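PDB 2VPZ: thiosulfate reductase from Thermus thermophilus, which probably catalyses a sulfur-compound redox reaction with a molybdenum bis(molybdopterin guanine dinucleotide) centre and a [4Fe-4S] cluster. Local coordinates for residues Glu677-Val682 against Glu745-Pro750. Numbering follows the deposited sequence.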
loop_
_atom_site.group_PDB
_atom_site.type_symbol
_atom_site.label_atom_id
_atom_site.label_comp_id
_atom_site.label_asym_id
_atom_site.label_seq_id
_atom_site.Cartn_x
_atom_site.Cartn_y
_atom_site.Cartn_z
ATOM N N GLU A 677 -8.513 -27.511 -34.606
ATOM C CA GLU A 677 -9.093 -26.171 -34.628
ATOM C C GLU A 677 -8.034 -25.023 -34.698
ATOM O O GLU A 677 -7.225 -24.850 -33.772
ATOM C CB GLU A 677 -10.132 -25.979 -33.486
ATOM C CG GLU A 677 -11.593 -26.049 -34.000
ATOM C CD GLU A 677 -11.863 -25.013 -35.097
ATOM O OE1 GLU A 677 -11.707 -23.811 -34.790
ATOM O OE2 GLU A 677 -12.195 -25.391 -36.242
ATOM N N GLY A 678 -8.059 -24.341 -35.864
ATOM C CA GLY A 678 -7.194 -23.210 -36.257
ATOM C C GLY A 678 -6.232 -22.769 -35.180
ATOM O O GLY A 678 -6.657 -22.901 -34.017
ATOM N N PRO A 679 -5.028 -22.162 -35.462
ATOM C CA PRO A 679 -4.104 -21.732 -34.387
ATOM C C PRO A 679 -4.605 -20.744 -33.307
ATOM O O PRO A 679 -5.117 -19.686 -33.666
ATOM C CB PRO A 679 -2.867 -21.216 -35.161
ATOM C CG PRO A 679 -3.427 -20.654 -36.436
ATOM C CD PRO A 679 -4.775 -21.408 -36.695
ATOM N N VAL A 680 -4.452 -21.114 -32.026
ATOM C CA VAL A 680 -4.855 -20.324 -30.816
ATOM C C VAL A 680 -3.672 -19.979 -29.919
ATOM O O VAL A 680 -2.742 -20.779 -29.771
ATOM C CB VAL A 680 -5.819 -21.094 -29.818
ATOM C CG1 VAL A 680 -7.090 -20.300 -29.613
ATOM C CG2 VAL A 680 -6.063 -22.509 -30.283
ATOM N N ARG A 681 -3.730 -18.815 -29.287
ATOM C CA ARG A 681 -2.655 -18.425 -28.404
ATOM C C ARG A 681 -2.703 -19.224 -27.093
ATOM O O ARG A 681 -3.789 -19.518 -26.563
ATOM C CB ARG A 681 -2.667 -16.919 -28.115
ATOM C CG ARG A 681 -1.285 -16.297 -28.161
ATOM C CD ARG A 681 -1.308 -14.817 -27.748
ATOM N NE ARG A 681 -1.573 -14.620 -26.326
ATOM C CZ ARG A 681 -2.661 -14.049 -25.793
ATOM N NH1 ARG A 681 -3.636 -13.596 -26.564
ATOM N NH2 ARG A 681 -2.764 -13.913 -24.460
ATOM N N VAL A 682 -1.525 -19.607 -26.608
ATOM C CA VAL A 682 -1.367 -20.382 -25.366
ATOM C C VAL A 682 -1.301 -19.435 -24.134
ATOM O O VAL A 682 -0.639 -18.388 -24.218
ATOM C CB VAL A 682 -0.076 -21.282 -25.428
ATOM C CG1 VAL A 682 0.163 -21.961 -24.065
ATOM C CG2 VAL A 682 -0.209 -22.335 -26.553
ATOM N N GLU A 745 2.520 -22.671 -35.816
ATOM C CA GLU A 745 3.150 -21.384 -36.165
ATOM C C GLU A 745 2.231 -20.211 -35.818
ATOM O O GLU A 745 1.007 -20.350 -35.883
ATOM C CB GLU A 745 3.403 -21.231 -37.684
ATOM C CG GLU A 745 4.276 -22.259 -38.411
ATOM C CD GLU A 745 5.785 -22.047 -38.208
ATOM O OE1 GLU A 745 6.175 -21.062 -37.535
ATOM O OE2 GLU A 745 6.577 -22.874 -38.729
ATOM N N ARG A 746 2.810 -19.059 -35.482
ATOM C CA ARG A 746 2.012 -17.846 -35.253
ATOM C C ARG A 746 1.204 -17.625 -36.590
ATOM O O ARG A 746 1.739 -17.874 -37.686
ATOM C CB ARG A 746 2.924 -16.617 -34.953
ATOM C CG ARG A 746 2.705 -15.387 -35.894
ATOM C CD ARG A 746 3.237 -14.006 -35.364
ATOM N NE ARG A 746 2.692 -13.558 -34.067
ATOM C CZ ARG A 746 1.446 -13.151 -33.799
ATOM N NH1 ARG A 746 0.515 -13.111 -34.742
ATOM N NH2 ARG A 746 1.125 -12.770 -32.562
ATOM N N PRO A 747 -0.081 -17.192 -36.521
ATOM C CA PRO A 747 -0.824 -16.989 -37.775
ATOM C C PRO A 747 -0.524 -15.650 -38.500
ATOM O O PRO A 747 -0.154 -14.664 -37.864
ATOM C CB PRO A 747 -2.284 -17.102 -37.347
ATOM C CG PRO A 747 -2.267 -16.493 -35.965
ATOM C CD PRO A 747 -0.962 -17.033 -35.356
ATOM N N ARG A 748 -0.658 -15.616 -39.822
ATOM C CA ARG A 748 -0.422 -14.395 -40.591
ATOM C C ARG A 748 -1.826 -13.960 -41.053
ATOM O O ARG A 748 -2.492 -14.636 -41.835
ATOM C CB ARG A 748 0.610 -14.677 -41.706
ATOM C CG ARG A 748 2.043 -15.054 -41.140
ATOM C CD ARG A 748 2.867 -16.053 -42.033
ATOM N NE ARG A 748 3.786 -16.973 -41.333
ATOM C CZ ARG A 748 3.545 -18.256 -41.029
ATOM N NH1 ARG A 748 2.385 -18.813 -41.354
ATOM N NH2 ARG A 748 4.473 -19.001 -40.413
ATOM N N LEU A 749 -2.285 -12.840 -40.513
ATOM C CA LEU A 749 -3.640 -12.353 -40.747
ATOM C C LEU A 749 -3.672 -10.906 -41.180
ATOM O O LEU A 749 -2.680 -10.191 -40.988
ATOM C CB LEU A 749 -4.436 -12.482 -39.445
ATOM C CG LEU A 749 -4.736 -13.863 -38.877
ATOM C CD1 LEU A 749 -4.817 -13.815 -37.331
ATOM C CD2 LEU A 749 -6.033 -14.380 -39.521
ATOM N N PRO A 750 -4.807 -10.435 -41.742
ATOM C CA PRO A 750 -4.784 -9.028 -42.134
ATOM C C PRO A 750 -4.742 -8.096 -40.904
ATOM O O PRO A 750 -4.921 -8.528 -39.751
ATOM C CB PRO A 750 -6.066 -8.838 -42.947
ATOM C CG PRO A 750 -6.587 -10.262 -43.227
ATOM C CD PRO A 750 -6.097 -11.058 -42.046
#
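On the mixed sheet of the molybdopterin dinucleotide-binding domain, strand 676-683 meets the loop that leaves strand 738-744, and the contact is essentially one proline ring against another. P679 turns its ring outward from the strand and P747 faces it from the loop; CG of P679 lies 3.8 Å from CB of P747, and the two rings pass alongside one another, running in opposite senses. Behind the touching carbons the two main chains keep their distance at this point, CA of P679 lying 6.7 Å from CA of P747. The same ring of P679 also leans on the loop a little earlier, where its CB comes to 4.0 Å from the carbonyl O of E745, a van der Waals approach. Together these contacts bury 103 Å², counting both sides, so this is a light, mostly apolar touch at the surface. Within the loop, E745 OE1 and R748 NH2 form a long salt bridge of 3.9 Å. The carbonyl O of R746 sits over one face of the R748 guanidinium. In the sheet, strand 666-671 runs between strands 676-683 and 738-744; its Y666 touches R681, R746 and P747, while V680 faces away from the loop and packs on V649 of strand 648-650, the outermost strand on that side within this chain. Beyond P750 the chain enters helix 752-756.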